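Local coordinates for D-methionine-binding lipoprotein MetQ (Escherichia coli, PDB 4YAH) that captures methionine for an ATP-driven D-methionine permease, serving as the solute-binding lipoprotein of that transport system, at residues G40-V45 with N202-S207; Q44-A49 with V61-F66; L92-K97 with N137-L142; L71-L76 with A85-P90. All blocks are in the same frame, centred on the assembly; numbering follows the deposited sequence.

Three of the four contacts, interactions 1, 3 and 4, reach the bound methionine: interaction 1 meets its amino and carboxylate groups, interactions 3 and 4 its thioether side chain. Interactions 1 and 4 are buried and carry the polar bonds, a hydroxyl-carboxylate bond in one and a paired amide in the other. Interactions 2 and 3 are partly buried and purely apolar across their segments. Interactions 1 and 2 share helix 41-57, while interactions 3 and 4 share helix 89-99 and are joined by Asn141 to His88. Interactions 1 and 3 bridge the two lobes; interactions 2 and 4 lie within one.

Interaction 1: G40-V45 with N202-S207; sequences GAEQQV and NTTYAS. With MET (methionine), chain B.
Glu42 crosses Thr204 obliquely, its carboxylate lying against both the hydroxyl and the CG2 methyl. Thr204 OG1 donates to Glu42 OE1 at 2.6 Å, coming in from above the carboxylate plane. Because Glu42 CG is anti to the carbonyl carbon (chi1 -71°) and the chain runs extended beyond it, the carboxylate is carried out from the first turn of helix 41-57 to the ligand. There OE1 also takes a weak hydrogen bond from the methionine N, 3.2 Å away, so one buried oxygen serves both the protein hydroxyl and the ligand amine. The negative charge probably favours the protonated amine. Thr204 OG1 is also hydrogen-bonded to Tyr69 OH, another residue of the pocket.

A second layer lies behind this pair. Ala41 CB packs on Ser207 OG at 3.5 Å, and that hydroxyl in turn donates to Thr204 O, three residues back. A water joins the two backbones, accepting from Glu42 N at 3.0 Å and donating to Thr204 O. On the ligand's carboxylate, Asn202 ND2 makes a nearly straight bond to the methionine OXT, 2.8 Å long at 167°. Arg144 and Asn229 add further hydrogen bonds to the methionine, a ligand held in the cleft between two lobes, as in periplasmic binding proteins.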
loop_
_atom_site.group_PDB
_atom_site.type_symbol
_atom_site.label_atom_id
_atom_site.label_comp_id
_atom_site.label_asym_id
_atom_site.label_seq_id
_atom_site.Cartn_x
_atom_site.Cartn_y
_atom_site.Cartn_z
ATOM N N GLY A 40 -9.877 -3.846 -6.273
ATOM C CA GLY A 40 -10.176 -2.435 -6.145
ATOM C C GLY A 40 -9.424 -1.676 -7.208
ATOM O O GLY A 40 -9.144 -2.208 -8.288
ATOM N N ALA A 41 -9.066 -0.445 -6.890
ATOM C CA ALA A 41 -8.491 0.440 -7.873
ATOM C C ALA A 41 -7.142 -0.084 -8.353
ATOM O O ALA A 41 -6.770 0.167 -9.491
ATOM C CB ALA A 41 -8.348 1.824 -7.315
ATOM N N GLU A 42 -6.413 -0.803 -7.502
ATOM C CA GLU A 42 -5.105 -1.318 -7.925
ATOM C C GLU A 42 -5.300 -2.393 -8.996
ATOM O O GLU A 42 -4.516 -2.487 -9.941
ATOM C CB GLU A 42 -4.291 -1.863 -6.744
ATOM C CG GLU A 42 -3.796 -0.732 -5.815
ATOM C CD GLU A 42 -2.843 -1.176 -4.717
ATOM O OE1 GLU A 42 -2.675 -0.415 -3.736
ATOM O OE2 GLU A 42 -2.245 -2.258 -4.815
ATOM N N GLN A 43 -6.350 -3.193 -8.870
ATOM C CA GLN A 43 -6.673 -4.167 -9.908
ATOM C C GLN A 43 -7.012 -3.462 -11.217
ATOM O O GLN A 43 -6.612 -3.913 -12.288
ATOM C CB GLN A 43 -7.833 -5.063 -9.483
ATOM C CG GLN A 43 -8.187 -6.111 -10.534
ATOM C CD GLN A 43 -9.456 -6.863 -10.212
ATOM O OE1 GLN A 43 -9.969 -6.794 -9.096
ATOM N NE2 GLN A 43 -9.973 -7.588 -11.195
ATOM N N GLN A 44 -7.756 -2.362 -11.136
ATOM C CA GLN A 44 -8.104 -1.611 -12.339
ATOM C C GLN A 44 -6.842 -1.140 -13.060
ATOM O O GLN A 44 -6.757 -1.216 -14.276
ATOM C CB GLN A 44 -8.982 -0.408 -12.009
ATOM C CG GLN A 44 -10.320 -0.749 -11.394
ATOM C CD GLN A 44 -11.050 0.503 -10.944
ATOM O OE1 GLN A 44 -11.096 1.497 -11.676
ATOM N NE2 GLN A 44 -11.592 0.476 -9.728
ATOM N N VAL A 45 -5.867 -0.643 -12.303
ATOM C CA VAL A 45 -4.625 -0.154 -12.896
ATOM C C VAL A 45 -3.880 -1.328 -13.520
ATOM O O VAL A 45 -3.331 -1.208 -14.606
ATOM C CB VAL A 45 -3.762 0.561 -11.839
ATOM C CG1 VAL A 45 -2.410 0.970 -12.393
ATOM C CG2 VAL A 45 -4.504 1.797 -11.326
ATOM N N ASN A 202 -4.449 2.548 4.076
ATOM C CA ASN A 202 -3.791 2.440 2.788
ATOM C C ASN A 202 -4.753 2.775 1.666
ATOM O O ASN A 202 -5.888 2.335 1.657
ATOM C CB ASN A 202 -3.243 1.029 2.551
ATOM C CG ASN A 202 -2.309 0.569 3.646
ATOM O OD1 ASN A 202 -2.743 0.001 4.650
ATOM N ND2 ASN A 202 -1.010 0.794 3.453
ATOM N N THR A 203 -4.273 3.512 0.683
ATOM C CA THR A 203 -5.117 3.893 -0.430
ATOM C C THR A 203 -5.674 2.681 -1.172
ATOM O O THR A 203 -6.759 2.778 -1.734
ATOM C CB THR A 203 -4.347 4.809 -1.366
ATOM O OG1 THR A 203 -3.856 5.912 -0.598
ATOM C CG2 THR A 203 -5.231 5.336 -2.474
ATOM N N THR A 204 -4.950 1.555 -1.122
ATOM C CA THR A 204 -5.432 0.244 -1.606
ATOM C C THR A 204 -6.880 -0.019 -1.190
ATOM O O THR A 204 -7.745 -0.334 -2.000
ATOM C CB THR A 204 -4.602 -0.921 -1.028
ATOM O OG1 THR A 204 -3.201 -0.679 -1.204
ATOM C CG2 THR A 204 -4.981 -2.235 -1.690
ATOM N N TYR A 205 -7.103 0.107 0.112
ATOM C CA TYR A 205 -8.383 -0.222 0.723
ATOM C C TYR A 205 -9.307 0.988 0.841
ATOM O O TYR A 205 -10.514 0.831 0.692
ATOM C CB TYR A 205 -8.127 -0.898 2.076
ATOM C CG TYR A 205 -7.285 -2.161 1.924
ATOM C CD1 TYR A 205 -5.969 -2.204 2.363
ATOM C CD2 TYR A 205 -7.821 -3.300 1.330
ATOM C CE1 TYR A 205 -5.193 -3.350 2.201
ATOM C CE2 TYR A 205 -7.053 -4.460 1.161
ATOM C CZ TYR A 205 -5.743 -4.468 1.607
ATOM O OH TYR A 205 -4.970 -5.611 1.463
ATOM N N ALA A 206 -8.762 2.188 1.056
ATOM C CA ALA A 206 -9.579 3.410 1.029
ATOM C C ALA A 206 -10.324 3.538 -0.296
ATOM O O ALA A 206 -11.495 3.931 -0.345
ATOM C CB ALA A 206 -8.712 4.627 1.254
ATOM N N SER A 207 -9.654 3.164 -1.378
ATOM C CA SER A 207 -10.245 3.293 -2.703
ATOM C C SER A 207 -11.416 2.314 -2.907
ATOM O O SER A 207 -12.269 2.541 -3.754
ATOM C CB SER A 207 -9.190 3.065 -3.784
ATOM O OG SER A 207 -8.843 1.699 -3.843
HETATM N N MET B . -0.338 -0.010 -1.627
HETATM C CA MET B . 0.080 -0.006 -0.225
HETATM C C MET B . 0.617 1.359 0.132
HETATM O O MET B . 1.460 1.872 -0.613
HETATM C CB MET B . 1.152 -1.070 0.028
HETATM C CG MET B . 1.512 -1.267 1.493
HETATM S SD MET B . 2.785 -2.516 1.776
HETATM C CE MET B . 1.842 -4.013 1.486
HETATM O OXT MET B . 0.232 1.935 1.169
HETATM O O HOH W 1 -7.046 -1.637 -4.695
#

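Interaction 2: Q44-A49 with V61-F66; sequences QVAEVA and VELVTF
Leu63 carries the contact, meeting Ala46 and Glu47 of helix 41-57 from the middle of strand segment 61-66; just before it in the strand, Val61 packs on Ala53, further along the same helix, and its carbonyl O accepts from Gln50 NE2. The CG of Leu63 is anti to the carbonyl carbon (chi1 -58°), and chi2 of 177° completes a chain that projects its two methyls at the helix. CD1 is the leading branch: it lies 3.7 Å from Glu47 CG and equally near Glu47 N, and 3.9 Å from Ala46 C, pressing against the helix backbone as well as its side chains. Ala46 CB sits across both branches, 4.0 Å from Leu63 CD1 and 4.0 Å from Leu63 CD2. The small alanine is consistent with the close approach, the CA atoms of Ala46 and Leu63 being 7.7 Å apart.

This is the inside of a beta-alpha-beta unit, strand 32-38, helix 41-57 and strand 60-66, in which the helix packs on the two parallel strands it connects, themselves hydrogen-bonded edge to edge; Ala46 accordingly also touches Val37 of the first strand. The Glu47 chain crosses Leu63 at about a right angle, touching it through the methylene CG, while its carboxylate OE2 receives a weak hydrogen bond from Gln43 NE2 one turn back.

Further along, Thr65 meets that same Gln43, and Phe66 ends the strand with its ring against Pro72.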
loop_
_atom_site.group_PDB
_atom_site.type_symbol
_atom_site.label_atom_id
_atom_site.label_comp_id
_atom_site.label_asym_id
_atom_site.label_seq_id
_atom_site.Cartn_x
_atom_site.Cartn_y
_atom_site.Cartn_z
ATOM N N GLN A 44 -7.756 -2.362 -11.136
ATOM C CA GLN A 44 -8.104 -1.611 -12.339
ATOM C C GLN A 44 -6.842 -1.140 -13.060
ATOM O O GLN A 44 -6.757 -1.216 -14.276
ATOM C CB GLN A 44 -8.982 -0.408 -12.009
ATOM C CG GLN A 44 -10.320 -0.749 -11.394
ATOM C CD GLN A 44 -11.050 0.503 -10.944
ATOM O OE1 GLN A 44 -11.096 1.497 -11.676
ATOM N NE2 GLN A 44 -11.592 0.476 -9.728
ATOM N N VAL A 45 -5.867 -0.643 -12.303
ATOM C CA VAL A 45 -4.625 -0.154 -12.896
ATOM C C VAL A 45 -3.880 -1.328 -13.520
ATOM O O VAL A 45 -3.331 -1.208 -14.606
ATOM C CB VAL A 45 -3.762 0.561 -11.839
ATOM C CG1 VAL A 45 -2.410 0.970 -12.393
ATOM C CG2 VAL A 45 -4.504 1.797 -11.326
ATOM N N ALA A 46 -3.864 -2.462 -12.830
ATOM C CA ALA A 46 -3.164 -3.645 -13.324
ATOM C C ALA A 46 -3.803 -4.137 -14.616
ATOM O O ALA A 46 -3.110 -4.667 -15.494
ATOM C CB ALA A 46 -3.163 -4.745 -12.282
ATOM N N GLU A 47 -5.122 -3.965 -14.727
ATOM C CA GLU A 47 -5.820 -4.347 -15.950
ATOM C C GLU A 47 -5.308 -3.525 -17.135
ATOM O O GLU A 47 -5.236 -4.024 -18.249
ATOM C CB GLU A 47 -7.344 -4.187 -15.783
ATOM C CG GLU A 47 -7.950 -5.311 -14.961
ATOM C CD GLU A 47 -9.461 -5.246 -14.885
ATOM O OE1 GLU A 47 -10.061 -4.421 -15.610
ATOM O OE2 GLU A 47 -10.038 -6.027 -14.101
ATOM N N VAL A 48 -4.931 -2.274 -16.897
ATOM C CA VAL A 48 -4.384 -1.462 -17.973
ATOM C C VAL A 48 -3.002 -2.015 -18.364
ATOM O O VAL A 48 -2.669 -2.087 -19.550
ATOM C CB VAL A 48 -4.304 0.012 -17.561
ATOM C CG1 VAL A 48 -3.661 0.856 -18.638
ATOM C CG2 VAL A 48 -5.708 0.526 -17.260
ATOM N N ALA A 49 -2.215 -2.426 -17.370
ATOM C CA ALA A 49 -0.890 -3.012 -17.641
ATOM C C ALA A 49 -1.024 -4.302 -18.434
ATOM O O ALA A 49 -0.251 -4.577 -19.345
ATOM C CB ALA A 49 -0.146 -3.278 -16.352
ATOM N N VAL A 61 -1.008 -11.923 -19.852
ATOM C CA VAL A 61 -0.971 -11.698 -18.410
ATOM C C VAL A 61 -2.300 -12.077 -17.747
ATOM O O VAL A 61 -3.359 -11.591 -18.137
ATOM C CB VAL A 61 -0.659 -10.233 -18.097
ATOM C CG1 VAL A 61 -0.687 -9.979 -16.584
ATOM C CG2 VAL A 61 0.705 -9.848 -18.688
ATOM N N GLU A 62 -2.217 -12.948 -16.747
ATOM C CA GLU A 62 -3.359 -13.318 -15.928
ATOM C C GLU A 62 -3.249 -12.626 -14.583
ATOM O O GLU A 62 -2.254 -12.812 -13.881
ATOM C CB GLU A 62 -3.419 -14.833 -15.734
ATOM C CG GLU A 62 -4.609 -15.263 -14.918
ATOM C CD GLU A 62 -4.670 -16.763 -14.723
ATOM O OE1 GLU A 62 -3.943 -17.487 -15.434
ATOM O OE2 GLU A 62 -5.443 -17.224 -13.856
ATOM N N LEU A 63 -4.265 -11.845 -14.213
ATOM C CA LEU A 63 -4.292 -11.223 -12.895
ATOM C C LEU A 63 -4.941 -12.173 -11.899
ATOM O O LEU A 63 -6.022 -12.717 -12.151
ATOM C CB LEU A 63 -5.036 -9.894 -12.946
ATOM C CG LEU A 63 -4.452 -8.881 -13.934
ATOM C CD1 LEU A 63 -5.302 -7.626 -13.966
ATOM C CD2 LEU A 63 -2.981 -8.542 -13.607
ATOM N N VAL A 64 -4.239 -12.432 -10.807
ATOM C CA VAL A 64 -4.772 -13.199 -9.700
ATOM C C VAL A 64 -5.037 -12.213 -8.589
ATOM O O VAL A 64 -4.116 -11.526 -8.162
ATOM C CB VAL A 64 -3.794 -14.280 -9.236
ATOM C CG1 VAL A 64 -4.364 -15.092 -8.090
ATOM C CG2 VAL A 64 -3.438 -15.211 -10.405
ATOM N N THR A 65 -6.286 -12.130 -8.128
ATOM C CA THR A 65 -6.652 -11.069 -7.199
ATOM C C THR A 65 -6.678 -11.553 -5.763
ATOM O O THR A 65 -7.023 -12.705 -5.475
ATOM C CB THR A 65 -8.020 -10.452 -7.539
ATOM O OG1 THR A 65 -9.050 -11.448 -7.452
ATOM C CG2 THR A 65 -8.009 -9.842 -8.921
ATOM N N PHE A 66 -6.298 -10.637 -4.876
ATOM C CA PHE A 66 -6.228 -10.858 -3.435
ATOM C C PHE A 66 -6.890 -9.663 -2.758
ATOM O O PHE A 66 -7.051 -8.618 -3.383
ATOM C CB PHE A 66 -4.772 -10.984 -2.959
ATOM C CG PHE A 66 -4.036 -12.156 -3.540
ATOM C CD1 PHE A 66 -3.986 -13.355 -2.856
ATOM C CD2 PHE A 66 -3.406 -12.059 -4.770
ATOM C CE1 PHE A 66 -3.313 -14.447 -3.399
ATOM C CE2 PHE A 66 -2.745 -13.141 -5.315
ATOM C CZ PHE A 66 -2.693 -14.329 -4.628
#

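Interaction 3: L92-K97 with N137-L142; sequences LDQQLK and NDPTNL. With MET (methionine), chain B.
Gln94 meets Pro139 because its CG stands anti to the backbone N (chi1 -172°) and its chain then bends at chi2 (67°), laying the methylenes across the proline ring at about a right angle. This joins helix 89-99 of one lobe to the start of helix 139-151 in the other, at the cleft of a two-lobed periplasmic binding protein fold. Gln94 CG is 4.0 Å from Pro139 CG, and Gln94 CB touches the methyl Thr140 CG2 at 3.9 Å. The contact is apolar; the Gln94 amide finds its polar partner in Asp98 OD2 through NE2.

Beside it, Asp138 caps helix 139-151. Its OD2 accepts twice from Asn141: from ND2 on the syn side at 2.9 Å, and from the backbone N, above the carboxylate plane, at 3.2 Å. The ND2 bond to Asp138 OD2, with Asn141 OD1 accepting from His88 NE2, fixes the rotation of the Asn141 amide. With an alanine here, His88 NE2 would probably lose this acceptor and Asp138 OD2 one of its donors, and a gap would be likely to open beside the ligand thioether. As it stands, Asn141 ND2 lies 3.5 Å from the methionine SD.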
loop_
_atom_site.group_PDB
_atom_site.type_symbol
_atom_site.label_atom_id
_atom_site.label_comp_id
_atom_site.label_asym_id
_atom_site.label_seq_id
_atom_site.Cartn_x
_atom_site.Cartn_y
_atom_site.Cartn_z
ATOM N N LEU A 92 8.323 -5.433 1.985
ATOM C CA LEU A 92 9.027 -6.565 1.400
ATOM C C LEU A 92 10.147 -7.032 2.335
ATOM O O LEU A 92 10.245 -8.222 2.667
ATOM C CB LEU A 92 9.595 -6.188 0.031
ATOM C CG LEU A 92 10.486 -7.253 -0.618
ATOM C CD1 LEU A 92 9.677 -8.533 -0.808
ATOM C CD2 LEU A 92 11.007 -6.724 -1.933
ATOM N N ASP A 93 10.989 -6.096 2.758
ATOM C CA ASP A 93 12.111 -6.410 3.646
ATOM C C ASP A 93 11.666 -7.077 4.941
ATOM O O ASP A 93 12.290 -8.020 5.407
ATOM C CB ASP A 93 12.897 -5.144 3.970
ATOM C CG ASP A 93 13.623 -4.583 2.755
ATOM O OD1 ASP A 93 13.740 -5.301 1.745
ATOM O OD2 ASP A 93 14.071 -3.425 2.812
ATOM N N GLN A 94 10.570 -6.592 5.511
ATOM C CA GLN A 94 10.024 -7.165 6.728
ATOM C C GLN A 94 9.529 -8.593 6.498
ATOM O O GLN A 94 9.657 -9.462 7.363
ATOM C CB GLN A 94 8.892 -6.273 7.242
ATOM C CG GLN A 94 8.378 -6.654 8.601
ATOM C CD GLN A 94 9.417 -6.420 9.669
ATOM O OE1 GLN A 94 10.129 -5.413 9.645
ATOM N NE2 GLN A 94 9.535 -7.358 10.594
ATOM N N GLN A 95 8.945 -8.815 5.329
ATOM C CA GLN A 95 8.464 -10.139 4.930
ATOM C C GLN A 95 9.634 -11.119 4.776
ATOM O O GLN A 95 9.523 -12.290 5.156
ATOM C CB GLN A 95 7.673 -10.047 3.623
ATOM C CG GLN A 95 6.285 -9.402 3.777
ATOM C CD GLN A 95 5.231 -10.402 4.130
ATOM O OE1 GLN A 95 4.761 -11.152 3.272
ATOM N NE2 GLN A 95 4.832 -10.420 5.392
ATOM N N LEU A 96 10.735 -10.654 4.195
ATOM C CA LEU A 96 11.914 -11.510 4.074
ATOM C C LEU A 96 12.395 -11.929 5.461
ATOM O O LEU A 96 12.695 -13.101 5.687
ATOM C CB LEU A 96 13.038 -10.810 3.303
ATOM C CG LEU A 96 12.708 -10.266 1.903
ATOM C CD1 LEU A 96 13.979 -9.878 1.185
ATOM C CD2 LEU A 96 11.894 -11.239 1.075
ATOM N N LYS A 97 12.449 -10.977 6.390
ATOM C CA LYS A 97 12.888 -11.257 7.758
ATOM C C LYS A 97 11.930 -12.205 8.463
ATOM O O LYS A 97 12.347 -13.194 9.060
ATOM C CB LYS A 97 13.012 -9.964 8.580
ATOM C CG LYS A 97 14.258 -9.151 8.329
ATOM C CD LYS A 97 14.410 -8.051 9.376
ATOM C CE LYS A 97 15.773 -7.364 9.271
ATOM N NZ LYS A 97 16.021 -6.406 10.399
ATOM N N ASN A 137 -1.841 -3.012 11.248
ATOM C CA ASN A 137 -1.104 -3.699 12.313
ATOM C C ASN A 137 0.180 -4.417 11.886
ATOM O O ASN A 137 0.839 -5.032 12.717
ATOM C CB ASN A 137 -2.026 -4.693 13.010
ATOM C CG ASN A 137 -2.403 -5.878 12.135
ATOM O OD1 ASN A 137 -2.047 -5.965 10.956
ATOM N ND2 ASN A 137 -3.146 -6.799 12.722
ATOM N N ASP A 138 0.548 -4.321 10.617
ATOM C CA ASP A 138 1.806 -4.917 10.166
ATOM C C ASP A 138 2.930 -3.920 10.460
ATOM O O ASP A 138 2.709 -2.707 10.433
ATOM C CB ASP A 138 1.735 -5.271 8.680
ATOM C CG ASP A 138 1.499 -4.059 7.817
ATOM O OD1 ASP A 138 0.322 -3.607 7.745
ATOM O OD2 ASP A 138 2.500 -3.542 7.253
ATOM N N PRO A 139 4.140 -4.411 10.769
ATOM C CA PRO A 139 5.148 -3.497 11.346
ATOM C C PRO A 139 5.474 -2.255 10.535
ATOM O O PRO A 139 5.615 -1.181 11.145
ATOM C CB PRO A 139 6.397 -4.379 11.459
ATOM C CG PRO A 139 5.871 -5.749 11.591
ATOM C CD PRO A 139 4.617 -5.801 10.738
ATOM N N THR A 140 5.608 -2.357 9.217
ATOM C CA THR A 140 6.066 -1.191 8.473
ATOM C C THR A 140 4.920 -0.203 8.226
ATOM O O THR A 140 5.150 1.009 8.223
ATOM C CB THR A 140 6.733 -1.562 7.141
ATOM O OG1 THR A 140 5.817 -2.221 6.269
ATOM C CG2 THR A 140 7.916 -2.459 7.397
ATOM N N ASN A 141 3.693 -0.680 8.043
ATOM C CA ASN A 141 2.615 0.284 7.804
ATOM C C ASN A 141 2.118 0.842 9.122
ATOM O O ASN A 141 1.658 1.982 9.172
ATOM C CB ASN A 141 1.505 -0.341 6.969
ATOM C CG ASN A 141 1.918 -0.487 5.512
ATOM O OD1 ASN A 141 2.076 0.500 4.790
ATOM N ND2 ASN A 141 2.131 -1.718 5.088
ATOM N N LEU A 142 2.255 0.066 10.190
ATOM C CA LEU A 142 2.046 0.593 11.529
ATOM C C LEU A 142 3.029 1.737 11.798
ATOM O O LEU A 142 2.634 2.828 12.230
ATOM C CB LEU A 142 2.216 -0.499 12.580
ATOM C CG LEU A 142 2.247 0.003 14.035
ATOM C CD1 LEU A 142 0.960 0.713 14.359
ATOM C CD2 LEU A 142 2.485 -1.147 14.981
HETATM N N MET B . -0.338 -0.010 -1.627
HETATM C CA MET B . 0.080 -0.006 -0.225
HETATM C C MET B . 0.617 1.359 0.132
HETATM O O MET B . 1.460 1.872 -0.613
HETATM C CB MET B . 1.152 -1.070 0.028
HETATM C CG MET B . 1.512 -1.267 1.493
HETATM S SD MET B . 2.785 -2.516 1.776
HETATM C CE MET B . 1.842 -4.013 1.486
HETATM O OXT MET B . 0.232 1.935 1.169
#

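Interaction 4: L71-L76 with A85-P90; sequences LPNEAL and AFQHKP. With MET (methionine), chain B.
Part of the side-chain end of the methionine pocket is built here, where helix 71-78 backs the end of strand 83-88. The axes of helix 71-76 and strand 85-88 make an angle of 112°. Pro72 CB lies over one face of the Phe86 ring in a CH-pi contact, 4.0 Å from the ring centroid, while Gln87 CB covers the opposite face. Asn73 OD1 comes to the ring edge, 3.6 Å from Phe86 CE2.

Asn73 and Gln87 approach from opposite directions and pair their amides, whose planes are 27° apart. Asn73 ND2 donates to Gln87 OE1 at 2.9 Å, almost straight at 176°; Gln87 NE2 returns the bond to a lone pair of Asn73 OD1 at 3.0 Å. Asn84 ND2 and Gln95 OE1 also bond the Asn73 amide. A leucine in place of Asn73 would probably take both amide bonds from Gln87, leaving it a weak one to Asn84, and leave Gln95 OE1 without this donor.

The methionine CE lies 3.8 Å from both Gln87 CB and Phe86 CE1, and its SD rests over one face of the His88 ring. Phe86, Gln87 and His88 thus line the thioether side of the pocket, Phe86 and Gln87 backed by Pro72 and Asn73 of helix 71-78.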
loop_
_atom_site.group_PDB
_atom_site.type_symbol
_atom_site.label_atom_id
_atom_site.label_comp_id
_atom_site.label_asym_id
_atom_site.label_seq_id
_atom_site.Cartn_x
_atom_site.Cartn_y
_atom_site.Cartn_z
ATOM N N LEU A 71 -1.251 -13.193 1.745
ATOM C CA LEU A 71 -1.331 -14.285 0.772
ATOM C C LEU A 71 -0.603 -14.027 -0.555
ATOM O O LEU A 71 -0.127 -14.974 -1.179
ATOM C CB LEU A 71 -2.793 -14.623 0.480
ATOM C CG LEU A 71 -3.592 -15.105 1.691
ATOM C CD1 LEU A 71 -5.046 -15.430 1.292
ATOM C CD2 LEU A 71 -2.928 -16.302 2.333
ATOM N N PRO A 72 -0.514 -12.764 -1.011
ATOM C CA PRO A 72 0.189 -12.631 -2.298
ATOM C C PRO A 72 1.665 -13.044 -2.264
ATOM O O PRO A 72 2.173 -13.588 -3.260
ATOM C CB PRO A 72 0.057 -11.142 -2.616
ATOM C CG PRO A 72 -1.178 -10.704 -1.864
ATOM C CD PRO A 72 -1.192 -11.516 -0.614
ATOM N N ASN A 73 2.359 -12.802 -1.154
ATOM C CA ASN A 73 3.747 -13.234 -1.067
ATOM C C ASN A 73 3.851 -14.751 -0.851
ATOM O O ASN A 73 4.780 -15.378 -1.362
ATOM C CB ASN A 73 4.487 -12.474 0.034
ATOM C CG ASN A 73 4.972 -11.128 -0.429
ATOM O OD1 ASN A 73 5.111 -10.871 -1.629
ATOM N ND2 ASN A 73 5.248 -10.252 0.522
ATOM N N GLU A 74 2.902 -15.338 -0.121
ATOM C CA GLU A 74 2.847 -16.803 0.024
ATOM C C GLU A 74 2.674 -17.467 -1.334
ATOM O O GLU A 74 3.365 -18.439 -1.664
ATOM C CB GLU A 74 1.696 -17.227 0.944
ATOM C CG GLU A 74 1.823 -16.728 2.377
ATOM C CD GLU A 74 0.847 -17.407 3.340
ATOM O OE1 GLU A 74 0.002 -18.215 2.880
ATOM O OE2 GLU A 74 0.938 -17.139 4.561
ATOM N N ALA A 75 1.755 -16.926 -2.121
ATOM C CA ALA A 75 1.442 -17.465 -3.435
ATOM C C ALA A 75 2.666 -17.399 -4.335
ATOM O O ALA A 75 2.976 -18.329 -5.063
ATOM C CB ALA A 75 0.283 -16.697 -4.045
ATOM N N LEU A 76 3.358 -16.278 -4.284
ATOM C CA LEU A 76 4.562 -16.087 -5.080
ATOM C C LEU A 76 5.657 -17.059 -4.666
ATOM O O LEU A 76 6.267 -17.699 -5.512
ATOM C CB LEU A 76 5.055 -14.648 -4.938
ATOM C CG LEU A 76 6.351 -14.300 -5.650
ATOM C CD1 LEU A 76 6.258 -14.600 -7.137
ATOM C CD2 LEU A 76 6.708 -12.843 -5.412
ATOM N N ALA A 85 2.300 -7.375 -7.423
ATOM C CA ALA A 85 2.440 -5.947 -7.550
ATOM C C ALA A 85 1.564 -5.261 -6.528
ATOM O O ALA A 85 0.437 -4.858 -6.841
ATOM C CB ALA A 85 2.082 -5.506 -8.962
ATOM N N PHE A 86 2.060 -5.151 -5.297
ATOM C CA PHE A 86 1.209 -4.644 -4.222
ATOM C C PHE A 86 1.911 -4.053 -3.006
ATOM O O PHE A 86 1.231 -3.516 -2.135
ATOM C CB PHE A 86 0.294 -5.774 -3.714
ATOM C CG PHE A 86 0.951 -6.672 -2.695
ATOM C CD1 PHE A 86 0.724 -6.485 -1.345
ATOM C CD2 PHE A 86 1.825 -7.684 -3.086
ATOM C CE1 PHE A 86 1.334 -7.286 -0.403
ATOM C CE2 PHE A 86 2.434 -8.489 -2.144
ATOM C CZ PHE A 86 2.188 -8.296 -0.808
ATOM N N GLN A 87 3.233 -4.179 -2.910
ATOM C CA GLN A 87 3.936 -3.834 -1.671
ATOM C C GLN A 87 5.080 -2.849 -1.894
ATOM O O GLN A 87 5.623 -2.744 -2.988
ATOM C CB GLN A 87 4.464 -5.115 -1.000
ATOM C CG GLN A 87 5.674 -5.727 -1.691
ATOM C CD GLN A 87 5.866 -7.195 -1.350
ATOM O OE1 GLN A 87 6.106 -7.559 -0.187
ATOM N NE2 GLN A 87 5.790 -8.046 -2.367
ATOM N N HIS A 88 5.420 -2.091 -0.848
ATOM C CA HIS A 88 6.585 -1.226 -0.892
ATOM C C HIS A 88 7.791 -1.963 -0.293
ATOM O O HIS A 88 7.639 -3.074 0.230
ATOM C CB HIS A 88 6.320 0.130 -0.173
ATOM C CG HIS A 88 5.676 0.032 1.180
ATOM N ND1 HIS A 88 6.241 -0.639 2.246
ATOM C CD2 HIS A 88 4.521 0.568 1.645
ATOM C CE1 HIS A 88 5.447 -0.533 3.297
ATOM N NE2 HIS A 88 4.400 0.203 2.961
ATOM N N LYS A 89 8.983 -1.364 -0.375
ATOM C CA LYS A 89 10.195 -2.088 -0.008
ATOM C C LYS A 89 10.309 -2.335 1.490
ATOM O O LYS A 89 10.755 -3.397 1.890
ATOM C CB LYS A 89 11.466 -1.372 -0.500
ATOM C CG LYS A 89 12.700 -2.267 -0.321
ATOM C CD LYS A 89 13.916 -1.774 -1.068
ATOM C CE LYS A 89 15.118 -2.695 -0.793
ATOM N NZ LYS A 89 15.614 -2.512 0.612
ATOM N N PRO A 90 9.909 -1.365 2.337
ATOM C CA PRO A 90 9.967 -1.730 3.757
ATOM C C PRO A 90 9.139 -2.976 4.075
ATOM O O PRO A 90 9.580 -3.835 4.848
ATOM C CB PRO A 90 9.422 -0.486 4.452
ATOM C CG PRO A 90 9.823 0.629 3.555
ATOM C CD PRO A 90 9.652 0.072 2.152
HETATM N N MET B . -0.338 -0.010 -1.627
HETATM C CA MET B . 0.080 -0.006 -0.225
HETATM C C MET B . 0.617 1.359 0.132
HETATM O O MET B . 1.460 1.872 -0.613
HETATM C CB MET B . 1.152 -1.070 0.028
HETATM C CG MET B . 1.512 -1.267 1.493
HETATM S SD MET B . 2.785 -2.516 1.776
HETATM C CE MET B . 1.842 -4.013 1.486
HETATM O OXT MET B . 0.232 1.935 1.169
#